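Local coordinates for protein alpha-glucosidase (PDB 6PNR) that probably cleaves sulfoquinovose from sulfolipid-derived glycosides as a family GH31 alpha-glycosidase, and binds an aza-sugar inhibitor carrying the sulfonate of that sugar, at residues I313-Y318 with I382-W387; G245-N250 with C272-G277; R230-P235 with Y450-W455. All coordinates share one frame; numbering follows the deposited sequence.

All three contacts are buried. Interaction 1 lies in the parallel sheet of the catalytic barrel and interaction 2 in the loops just beyond two of its strands; the two touch, as the carbonyl of Leu316 accepts the backbone N-H of Cys272 and that of Tyr318 the indole N-H of Trp275. Interaction 1 joins neighbouring strands mainly through backbone bonds and apolar packing, whereas interaction 2 relies on a carboxylate and two amides, one reaching the inhibitor. Interaction 3 lies apart, its centre about 16 Å from that of interaction 1 and about 24 Å from that of interaction 2. It links the approach to the first strand with a later loop, by loose apolar contacts and one water.

Interaction 1. Residues I313-Y318 with I382-W387; sequences IKFLGY and IGIDGW
Phe315 holds CG anti to its backbone N (chi1 -172°), while Ile384 sets CG1 anti to the carbonyl carbon and CG2 anti to the N (chi1 -68°), so that ring and branch meet obliquely, Phe315 CD1 lying 3.7 Å from Ile384 CG1. The methyl CG2 of Ile384 turns instead onto the backbone, over Phe315 O and Gly317 N. Phe315 O takes the N-H of Asp385 (N to O 3.0 Å) almost in line with its C=O bond, at a C=O...N angle of 176°. Two residues on, Gly317 N donates to Gly386 O at 2.9 Å, the donor tilted a little from the carbonyl plane. The same Gly386 O lies 3.0 Å from Leu316 CA, a C-H...O contact. The two N-H...O bonds set strand 314-319 beside strand 386-389 and the residue leading into it, parallel neighbours in the TIM barrel joined by a beta-alpha-beta crossover that includes helix 365-380. Leu316 CD2 packs against the backbone of Gly386, about equally near its CA and C; the amide N of Gly386, also buried here, has no partner in the model. Trp387 lays CB against the Gly317 carbonyl group, but its indole leads away to helix 365-380 and donates through NE1 to Asn423. At the polar end, Lys314 runs its bent aliphatic chain past Asp385, CD lying 3.4 Å from OD2. The charged atoms stay apart, NZ and OD2 being 4.2 Å from each other, and a water bridges them, accepting from Lys314 NZ and donating to Asp385 OD2. A second water takes the N-H of Phe315 at 2.9 Å from its N and lies within bonding range of Asp385 OD2 and Gly383 O. At the other end of the strand, Tyr318 lines the inhibitor pocket, its hydroxyl bonded to Asp390.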
loop_
_atom_site.group_PDB
_atom_site.type_symbol
_atom_site.label_atom_id
_atom_site.label_comp_id
_atom_site.label_asym_id
_atom_site.label_seq_id
_atom_site.Cartn_x
_atom_site.Cartn_y
_atom_site.Cartn_z
ATOM N N ILE A 313 31.250 -38.416 -8.213
ATOM C CA ILE A 313 30.545 -37.309 -7.572
ATOM C C ILE A 313 31.097 -35.998 -8.109
ATOM O O ILE A 313 32.317 -35.794 -8.126
ATOM C CB ILE A 313 30.665 -37.376 -6.037
ATOM C CG1 ILE A 313 29.982 -38.648 -5.540
ATOM C CG2 ILE A 313 30.035 -36.140 -5.369
ATOM C CD1 ILE A 313 30.334 -39.009 -4.143
ATOM N N LYS A 314 30.202 -35.102 -8.529
ATOM C CA LYS A 314 30.645 -33.813 -9.049
ATOM C C LYS A 314 30.711 -32.767 -7.932
ATOM O O LYS A 314 30.140 -32.941 -6.851
ATOM C CB LYS A 314 29.714 -33.344 -10.171
ATOM C CG LYS A 314 29.569 -34.347 -11.370
ATOM C CD LYS A 314 30.923 -34.786 -11.925
ATOM C CE LYS A 314 30.757 -35.670 -13.179
ATOM N NZ LYS A 314 32.080 -36.168 -13.676
ATOM N N PHE A 315 31.426 -31.668 -8.202
ATOM C CA PHE A 315 31.510 -30.545 -7.274
ATOM C C PHE A 315 30.868 -29.332 -7.932
ATOM O O PHE A 315 31.153 -29.037 -9.098
ATOM C CB PHE A 315 32.959 -30.239 -6.881
ATOM C CG PHE A 315 33.090 -29.214 -5.772
ATOM C CD1 PHE A 315 33.005 -27.850 -6.047
ATOM C CD2 PHE A 315 33.300 -29.614 -4.459
ATOM C CE1 PHE A 315 33.119 -26.900 -5.030
ATOM C CE2 PHE A 315 33.422 -28.668 -3.440
ATOM C CZ PHE A 315 33.330 -27.315 -3.730
ATOM N N LEU A 316 29.995 -28.642 -7.196
ATOM C CA LEU A 316 29.294 -27.463 -7.696
ATOM C C LEU A 316 29.552 -26.261 -6.794
ATOM O O LEU A 316 29.682 -26.394 -5.575
ATOM C CB LEU A 316 27.773 -27.700 -7.819
ATOM C CG LEU A 316 27.332 -28.793 -8.812
ATOM C CD1 LEU A 316 27.393 -30.204 -8.197
ATOM C CD2 LEU A 316 25.952 -28.497 -9.374
ATOM N N GLY A 317 29.607 -25.083 -7.410
ATOM C CA GLY A 317 29.974 -23.861 -6.712
ATOM C C GLY A 317 28.932 -22.760 -6.818
ATOM O O GLY A 317 27.727 -23.030 -6.891
ATOM N N TYR A 318 29.394 -21.513 -6.868
ATOM C CA TYR A 318 28.523 -20.348 -6.803
ATOM C C TYR A 318 29.280 -19.150 -7.357
ATOM O O TYR A 318 30.436 -18.944 -6.988
ATOM C CB TYR A 318 28.086 -20.083 -5.339
ATOM C CG TYR A 318 27.274 -18.817 -5.149
ATOM C CD1 TYR A 318 27.882 -17.558 -5.174
ATOM C CD2 TYR A 318 25.902 -18.874 -4.924
ATOM C CE1 TYR A 318 27.158 -16.411 -5.023
ATOM C CE2 TYR A 318 25.164 -17.717 -4.750
ATOM C CZ TYR A 318 25.800 -16.484 -4.817
ATOM O OH TYR A 318 25.100 -15.302 -4.648
ATOM N N ILE A 382 39.189 -25.162 -12.235
ATOM C CA ILE A 382 39.588 -26.079 -11.175
ATOM C C ILE A 382 38.724 -27.334 -11.153
ATOM O O ILE A 382 38.817 -28.127 -10.210
ATOM C CB ILE A 382 39.609 -25.405 -9.787
ATOM C CG1 ILE A 382 38.223 -24.943 -9.350
ATOM C CG2 ILE A 382 40.562 -24.222 -9.756
ATOM C CD1 ILE A 382 38.228 -24.354 -7.933
ATOM N N GLY A 383 37.883 -27.538 -12.161
ATOM C CA GLY A 383 37.119 -28.767 -12.256
ATOM C C GLY A 383 35.737 -28.731 -11.642
ATOM O O GLY A 383 35.157 -29.795 -11.391
ATOM N N ILE A 384 35.191 -27.549 -11.391
ATOM C CA ILE A 384 33.811 -27.428 -10.934
ATOM C C ILE A 384 32.893 -27.640 -12.131
ATOM O O ILE A 384 33.086 -27.030 -13.191
ATOM C CB ILE A 384 33.584 -26.062 -10.264
ATOM C CG1 ILE A 384 34.382 -25.975 -8.938
ATOM C CG2 ILE A 384 32.113 -25.828 -10.031
ATOM C CD1 ILE A 384 34.304 -24.603 -8.230
ATOM N N ASP A 385 31.913 -28.529 -11.975
ATOM C CA ASP A 385 31.040 -28.965 -13.060
ATOM C C ASP A 385 29.645 -28.347 -13.014
ATOM O O ASP A 385 28.794 -28.688 -13.839
ATOM C CB ASP A 385 30.943 -30.485 -13.050
ATOM C CG ASP A 385 32.202 -31.136 -13.597
ATOM O OD1 ASP A 385 32.681 -30.674 -14.657
ATOM O OD2 ASP A 385 32.725 -32.079 -12.959
ATOM N N GLY A 386 29.392 -27.438 -12.092
ATOM C CA GLY A 386 28.112 -26.755 -12.078
ATOM C C GLY A 386 28.152 -25.713 -10.994
ATOM O O GLY A 386 29.050 -25.707 -10.150
ATOM N N TRP A 387 27.178 -24.805 -11.037
ATOM C CA TRP A 387 27.179 -23.762 -10.024
ATOM C C TRP A 387 25.848 -23.021 -10.006
ATOM O O TRP A 387 25.115 -22.976 -10.998
ATOM C CB TRP A 387 28.323 -22.758 -10.235
ATOM C CG TRP A 387 28.340 -22.046 -11.575
ATOM C CD1 TRP A 387 27.777 -20.847 -11.877
ATOM C CD2 TRP A 387 29.022 -22.474 -12.760
ATOM N NE1 TRP A 387 28.052 -20.506 -13.186
ATOM C CE2 TRP A 387 28.821 -21.487 -13.744
ATOM C CE3 TRP A 387 29.796 -23.587 -13.074
ATOM C CZ2 TRP A 387 29.337 -21.600 -15.032
ATOM C CZ3 TRP A 387 30.305 -23.698 -14.360
ATOM C CH2 TRP A 387 30.078 -22.704 -15.317
HETATM O O HOH W 1 34.004 -34.233 -14.080
HETATM O O HOH W 2 33.273 -31.707 -10.451
#

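Interaction 2. Residues G245-N250 with C272-G277; sequences GVQGGN and CQDWCG. With 9VH ([(3~{S},4~{R},5~{R})-4,5-bis(oxidanyl)piperidin-3-yl]methanesulfonic acid), chain C.
Cys272 meets Val246 first: its SG lies 4.1 Å from Val246 CG2, and its CA-H points at Val246 O in a nearly straight C-H...O contact. A water also binds that carbonyl, donating to Val246 O and accepting from the backbone N of Gln273. The Gln273 side chain, with CG between the backbone N and the carbonyl carbon (chi1 65°), reaches out extended and uses both ends of its amide. Gln273 NE2 donates to Gln247 OE1 at 2.8 Å, the acceptor lying in the Gln273 amide plane but the donor standing 56° out of the Gln247 carbonyl plane. Gln273 OE1 accepts from the inhibitor hydroxyl O5 at 2.6 Å. Gln247, whose NE2 is bonded to Glu524, is thus a second-shell residue that helps fix the rotation of the Gln273 amide. Both segments lie at and beyond the ends of adjacent parallel strands of the TIM barrel, 242-245 and 267-271, joined through helix 250-262; loops after such strands form the active site in this fold. Asp274 comes next and points toward the first loop. Its OD2 accepts the N-H of Gly248 on the syn side (O to N 2.8 Å) and packs 3.3 Å from Gln247 CB, while OD1 is bonded to Tyr298. Beyond it, Trp275 N closes a turn onto Cys272 O, and Gly277 N another onto Asp274 O.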
loop_
_atom_site.group_PDB
_atom_site.type_symbol
_atom_site.label_atom_id
_atom_site.label_comp_id
_atom_site.label_asym_id
_atom_site.label_seq_id
_atom_site.Cartn_x
_atom_site.Cartn_y
_atom_site.Cartn_z
ATOM N N GLY A 245 23.485 -29.621 -0.614
ATOM C CA GLY A 245 23.980 -28.294 -0.320
ATOM C C GLY A 245 24.505 -28.258 1.099
ATOM O O GLY A 245 23.721 -28.296 2.049
ATOM N N VAL A 246 25.826 -28.228 1.251
ATOM C CA VAL A 246 26.483 -28.237 2.552
ATOM C C VAL A 246 27.546 -27.146 2.542
ATOM O O VAL A 246 27.887 -26.590 1.498
ATOM C CB VAL A 246 27.116 -29.605 2.895
ATOM C CG1 VAL A 246 26.064 -30.705 2.868
ATOM C CG2 VAL A 246 28.271 -29.919 1.933
ATOM N N GLN A 247 28.064 -26.839 3.727
ATOM C CA GLN A 247 29.006 -25.743 3.889
ATOM C C GLN A 247 29.917 -26.055 5.058
ATOM O O GLN A 247 29.690 -27.004 5.812
ATOM C CB GLN A 247 28.308 -24.401 4.162
ATOM C CG GLN A 247 27.436 -23.847 3.040
ATOM C CD GLN A 247 26.723 -22.571 3.465
ATOM O OE1 GLN A 247 26.959 -21.506 2.903
ATOM N NE2 GLN A 247 25.863 -22.673 4.473
ATOM N N GLY A 248 30.959 -25.240 5.191
ATOM C CA GLY A 248 31.794 -25.229 6.382
ATOM C C GLY A 248 33.257 -25.522 6.161
ATOM O O GLY A 248 34.008 -25.583 7.146
ATOM N N GLY A 249 33.720 -25.721 4.931
ATOM C CA GLY A 249 35.113 -26.066 4.692
ATOM C C GLY A 249 35.304 -27.557 4.471
ATOM O O GLY A 249 34.385 -28.370 4.616
ATOM N N ASN A 250 36.555 -27.916 4.149
ATOM C CA ASN A 250 36.881 -29.288 3.759
ATOM C C ASN A 250 36.312 -30.319 4.724
ATOM O O ASN A 250 35.578 -31.231 4.323
ATOM C CB ASN A 250 38.397 -29.476 3.660
ATOM C CG ASN A 250 38.949 -29.097 2.310
ATOM O OD1 ASN A 250 38.214 -28.955 1.332
ATOM N ND2 ASN A 250 40.262 -28.936 2.244
ATOM N N CYS A 272 28.803 -26.752 -2.700
ATOM C CA CYS A 272 29.321 -25.941 -1.596
ATOM C C CYS A 272 29.299 -24.488 -2.029
ATOM O O CYS A 272 30.241 -24.012 -2.670
ATOM C CB CYS A 272 30.735 -26.354 -1.196
ATOM S SG CYS A 272 30.859 -28.030 -0.598
ATOM N N GLN A 273 28.241 -23.765 -1.652
ATOM C CA GLN A 273 28.168 -22.370 -2.065
ATOM C C GLN A 273 29.249 -21.519 -1.418
ATOM O O GLN A 273 29.586 -20.459 -1.957
ATOM C CB GLN A 273 26.787 -21.779 -1.756
ATOM C CG GLN A 273 26.434 -21.685 -0.277
ATOM C CD GLN A 273 25.219 -20.777 -0.039
ATOM O OE1 GLN A 273 24.508 -20.409 -0.981
ATOM N NE2 GLN A 273 24.982 -20.417 1.211
ATOM N N ASP A 274 29.803 -21.951 -0.281
ATOM C CA ASP A 274 30.894 -21.227 0.368
ATOM C C ASP A 274 32.266 -21.691 -0.123
ATOM O O ASP A 274 33.271 -21.477 0.568
ATOM C CB ASP A 274 30.799 -21.351 1.897
ATOM C CG ASP A 274 31.082 -22.762 2.403
ATOM O OD1 ASP A 274 31.114 -23.703 1.582
ATOM O OD2 ASP A 274 31.274 -22.941 3.631
ATOM N N TRP A 275 32.325 -22.313 -1.306
ATOM C CA TRP A 275 33.607 -22.695 -1.893
ATOM C C TRP A 275 34.574 -21.519 -1.908
ATOM O O TRP A 275 35.797 -21.710 -1.836
ATOM C CB TRP A 275 33.393 -23.234 -3.324
ATOM C CG TRP A 275 33.148 -22.118 -4.315
ATOM C CD1 TRP A 275 32.029 -21.332 -4.405
ATOM C CD2 TRP A 275 34.057 -21.637 -5.326
ATOM N NE1 TRP A 275 32.185 -20.399 -5.409
ATOM C CE2 TRP A 275 33.422 -20.561 -5.981
ATOM C CE3 TRP A 275 35.345 -22.019 -5.741
ATOM C CZ2 TRP A 275 34.028 -19.865 -7.038
ATOM C CZ3 TRP A 275 35.950 -21.320 -6.782
ATOM C CH2 TRP A 275 35.289 -20.259 -7.421
ATOM N N CYS A 276 34.051 -20.296 -1.984
ATOM C CA CYS A 276 34.860 -19.086 -2.033
ATOM C C CYS A 276 34.874 -18.310 -0.713
ATOM O O CYS A 276 35.295 -17.144 -0.696
ATOM C CB CYS A 276 34.352 -18.187 -3.160
ATOM S SG CYS A 276 32.549 -17.884 -3.053
ATOM N N GLY A 277 34.425 -18.911 0.383
ATOM C CA GLY A 277 34.458 -18.278 1.689
ATOM C C GLY A 277 33.084 -17.808 2.144
ATOM O O GLY A 277 32.120 -17.748 1.380
HETATM O O1 9VH C . 23.948 -15.249 1.236
HETATM S S1 9VH C . 24.455 -15.007 -0.103
HETATM O O2 9VH C . 23.803 -13.860 -0.685
HETATM O O3 9VH C . 25.897 -14.952 -0.115
HETATM C C1 9VH C . 23.976 -16.439 -1.030
HETATM C C2 9VH C . 22.461 -16.612 -1.198
HETATM C C3 9VH C . 21.981 -15.597 -2.225
HETATM N N1 9VH C . 20.631 -15.769 -2.761
HETATM C C4 9VH C . 20.390 -17.131 -3.235
HETATM C C5 9VH C . 20.669 -18.128 -2.121
HETATM O O4 9VH C . 20.414 -19.438 -2.623
HETATM C C6 9VH C . 22.121 -18.024 -1.674
HETATM O O5 9VH C . 22.393 -18.965 -0.640
HETATM O O HOH W 3 26.119 -25.133 -0.142
#

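Interaction 3. Residues R230-P235 with Y450-W455; sequences RQPKLP and YCTLLW
Gln231 and Thr452 bring the two irregular segments closest, with CA atoms 5.6 Å apart, and no direct hydrogen bond crosses between the segments. Gln231 points toward the other segment, and its CG rests 3.4 Å from Cys451 O. A bend at chi2 (91°) carries its amide away to other partners: NE2 donates to Gln448 O and Gly483 O, and OE1 accepts from Asn565 and Gly485. The Pro232 ring meets Thr452 obliquely, CG and CD each lying 4.1 Å from the methyl CG2, while the Thr452 hydroxyl is bonded to Tyr438 O. Leu234 reaches in with CD2, grazing Leu453 CB at 4.5 Å; both leucines also pack on Val437 of barrel strand 437-439, and Leu234 on Val562 of helix 538-568. The contact thereby joins the approach to the first barrel strand to the loop that continues to Trp455 in the inhibitor pocket. One water lies between the two backbones, donating to Pro232 O at 2.8 Å and to Thr452 O at 2.7 Å. Since both groups are acceptors, they cannot bond to each other, and the water supplies the two protons that link them.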
loop_
_atom_site.group_PDB
_atom_site.type_symbol
_atom_site.label_atom_id
_atom_site.label_comp_id
_atom_site.label_asym_id
_atom_site.label_seq_id
_atom_site.Cartn_x
_atom_site.Cartn_y
_atom_site.Cartn_z
ATOM N N ARG A 230 15.956 -22.373 -26.848
ATOM C CA ARG A 230 15.733 -23.648 -26.181
ATOM C C ARG A 230 16.950 -24.013 -25.342
ATOM O O ARG A 230 18.087 -23.688 -25.694
ATOM C CB ARG A 230 15.435 -24.770 -27.190
ATOM C CG ARG A 230 13.976 -24.744 -27.658
ATOM C CD ARG A 230 13.729 -25.582 -28.877
ATOM N NE ARG A 230 12.431 -25.259 -29.469
ATOM C CZ ARG A 230 12.097 -25.554 -30.719
ATOM N NH1 ARG A 230 12.969 -26.177 -31.496
ATOM N NH2 ARG A 230 10.900 -25.223 -31.191
ATOM N N GLN A 231 16.698 -24.700 -24.226
ATOM C CA GLN A 231 17.762 -25.124 -23.327
ATOM C C GLN A 231 18.431 -26.400 -23.851
ATOM O O GLN A 231 17.787 -27.213 -24.522
ATOM C CB GLN A 231 17.201 -25.377 -21.923
ATOM C CG GLN A 231 16.586 -24.130 -21.244
ATOM C CD GLN A 231 15.100 -23.977 -21.533
ATOM O OE1 GLN A 231 14.282 -24.772 -21.066
ATOM N NE2 GLN A 231 14.741 -22.943 -22.301
ATOM N N PRO A 232 19.708 -26.615 -23.543
ATOM C CA PRO A 232 20.324 -27.911 -23.845
ATOM C C PRO A 232 19.752 -28.986 -22.936
ATOM O O PRO A 232 19.080 -28.709 -21.943
ATOM C CB PRO A 232 21.817 -27.695 -23.563
ATOM C CG PRO A 232 21.972 -26.249 -23.203
ATOM C CD PRO A 232 20.634 -25.719 -22.829
ATOM N N LYS A 233 20.045 -30.237 -23.277
ATOM C CA LYS A 233 19.797 -31.324 -22.342
ATOM C C LYS A 233 20.663 -31.145 -21.099
ATOM O O LYS A 233 21.748 -30.557 -21.149
ATOM C CB LYS A 233 20.087 -32.673 -23.004
ATOM C CG LYS A 233 19.221 -32.917 -24.234
ATOM C CD LYS A 233 19.348 -34.343 -24.775
ATOM C CE LYS A 233 20.762 -34.661 -25.233
ATOM N NZ LYS A 233 20.895 -36.099 -25.650
ATOM N N LEU A 234 20.157 -31.627 -19.969
ATOM C CA LEU A 234 20.944 -31.625 -18.746
ATOM C C LEU A 234 22.036 -32.696 -18.816
ATOM O O LEU A 234 21.842 -33.748 -19.430
ATOM C CB LEU A 234 20.051 -31.883 -17.529
ATOM C CG LEU A 234 19.055 -30.797 -17.152
ATOM C CD1 LEU A 234 18.113 -31.323 -16.086
ATOM C CD2 LEU A 234 19.786 -29.551 -16.642
ATOM N N PRO A 235 23.184 -32.463 -18.171
ATOM C CA PRO A 235 24.237 -33.489 -18.147
ATOM C C PRO A 235 23.727 -34.796 -17.561
ATOM O O PRO A 235 22.933 -34.804 -16.618
ATOM C CB PRO A 235 25.322 -32.868 -17.259
ATOM C CG PRO A 235 25.073 -31.385 -17.308
ATOM C CD PRO A 235 23.576 -31.237 -17.454
ATOM N N TYR A 450 19.847 -18.690 -22.865
ATOM C CA TYR A 450 21.096 -18.466 -22.149
ATOM C C TYR A 450 21.128 -19.052 -20.746
ATOM O O TYR A 450 22.173 -18.997 -20.095
ATOM C CB TYR A 450 21.378 -16.969 -22.045
ATOM C CG TYR A 450 21.631 -16.315 -23.376
ATOM C CD1 TYR A 450 22.552 -16.853 -24.266
ATOM C CD2 TYR A 450 20.941 -15.165 -23.746
ATOM C CE1 TYR A 450 22.789 -16.260 -25.496
ATOM C CE2 TYR A 450 21.169 -14.564 -24.967
ATOM C CZ TYR A 450 22.090 -15.117 -25.838
ATOM O OH TYR A 450 22.314 -14.520 -27.051
ATOM N N CYS A 451 20.032 -19.584 -20.245
ATOM C CA CYS A 451 20.029 -20.165 -18.910
ATOM C C CYS A 451 19.802 -21.666 -19.034
ATOM O O CYS A 451 18.758 -22.091 -19.537
ATOM C CB CYS A 451 18.960 -19.500 -18.045
ATOM S SG CYS A 451 18.729 -20.293 -16.447
ATOM N N THR A 452 20.784 -22.462 -18.589
ATOM C CA THR A 452 20.689 -23.917 -18.711
ATOM C C THR A 452 19.691 -24.538 -17.737
ATOM O O THR A 452 19.225 -25.656 -17.977
ATOM C CB THR A 452 22.056 -24.570 -18.488
ATOM O OG1 THR A 452 22.673 -24.006 -17.324
ATOM C CG2 THR A 452 22.968 -24.370 -19.698
ATOM N N LEU A 453 19.360 -23.855 -16.642
ATOM C CA LEU A 453 18.446 -24.400 -15.645
ATOM C C LEU A 453 17.976 -23.283 -14.717
ATOM O O LEU A 453 18.803 -22.545 -14.175
ATOM C CB LEU A 453 19.126 -25.516 -14.835
ATOM C CG LEU A 453 18.371 -26.091 -13.621
ATOM C CD1 LEU A 453 17.107 -26.843 -14.047
ATOM C CD2 LEU A 453 19.261 -27.013 -12.809
ATOM N N LEU A 454 16.664 -23.137 -14.542
ATOM C CA LEU A 454 16.113 -22.209 -13.563
ATOM C C LEU A 454 16.045 -22.873 -12.193
ATOM O O LEU A 454 16.019 -24.100 -12.081
ATOM C CB LEU A 454 14.699 -21.762 -13.952
ATOM C CG LEU A 454 14.439 -20.562 -14.854
ATOM C CD1 LEU A 454 12.935 -20.281 -14.851
ATOM C CD2 LEU A 454 15.204 -19.356 -14.373
ATOM N N TRP A 455 16.012 -22.046 -11.143
ATOM C CA TRP A 455 15.439 -22.488 -9.880
ATOM C C TRP A 455 14.541 -21.370 -9.368
ATOM O O TRP A 455 14.678 -20.205 -9.757
ATOM C CB TRP A 455 16.510 -22.942 -8.851
ATOM C CG TRP A 455 16.910 -21.988 -7.740
ATOM C CD1 TRP A 455 16.427 -21.966 -6.455
ATOM C CD2 TRP A 455 17.934 -20.981 -7.797
ATOM N NE1 TRP A 455 17.065 -20.991 -5.728
ATOM C CE2 TRP A 455 17.992 -20.369 -6.526
ATOM C CE3 TRP A 455 18.808 -20.538 -8.805
ATOM C CZ2 TRP A 455 18.877 -19.323 -6.235
ATOM C CZ3 TRP A 455 19.686 -19.509 -8.520
ATOM C CH2 TRP A 455 19.711 -18.905 -7.241
HETATM O O HOH W 4 20.193 -27.377 -19.774
#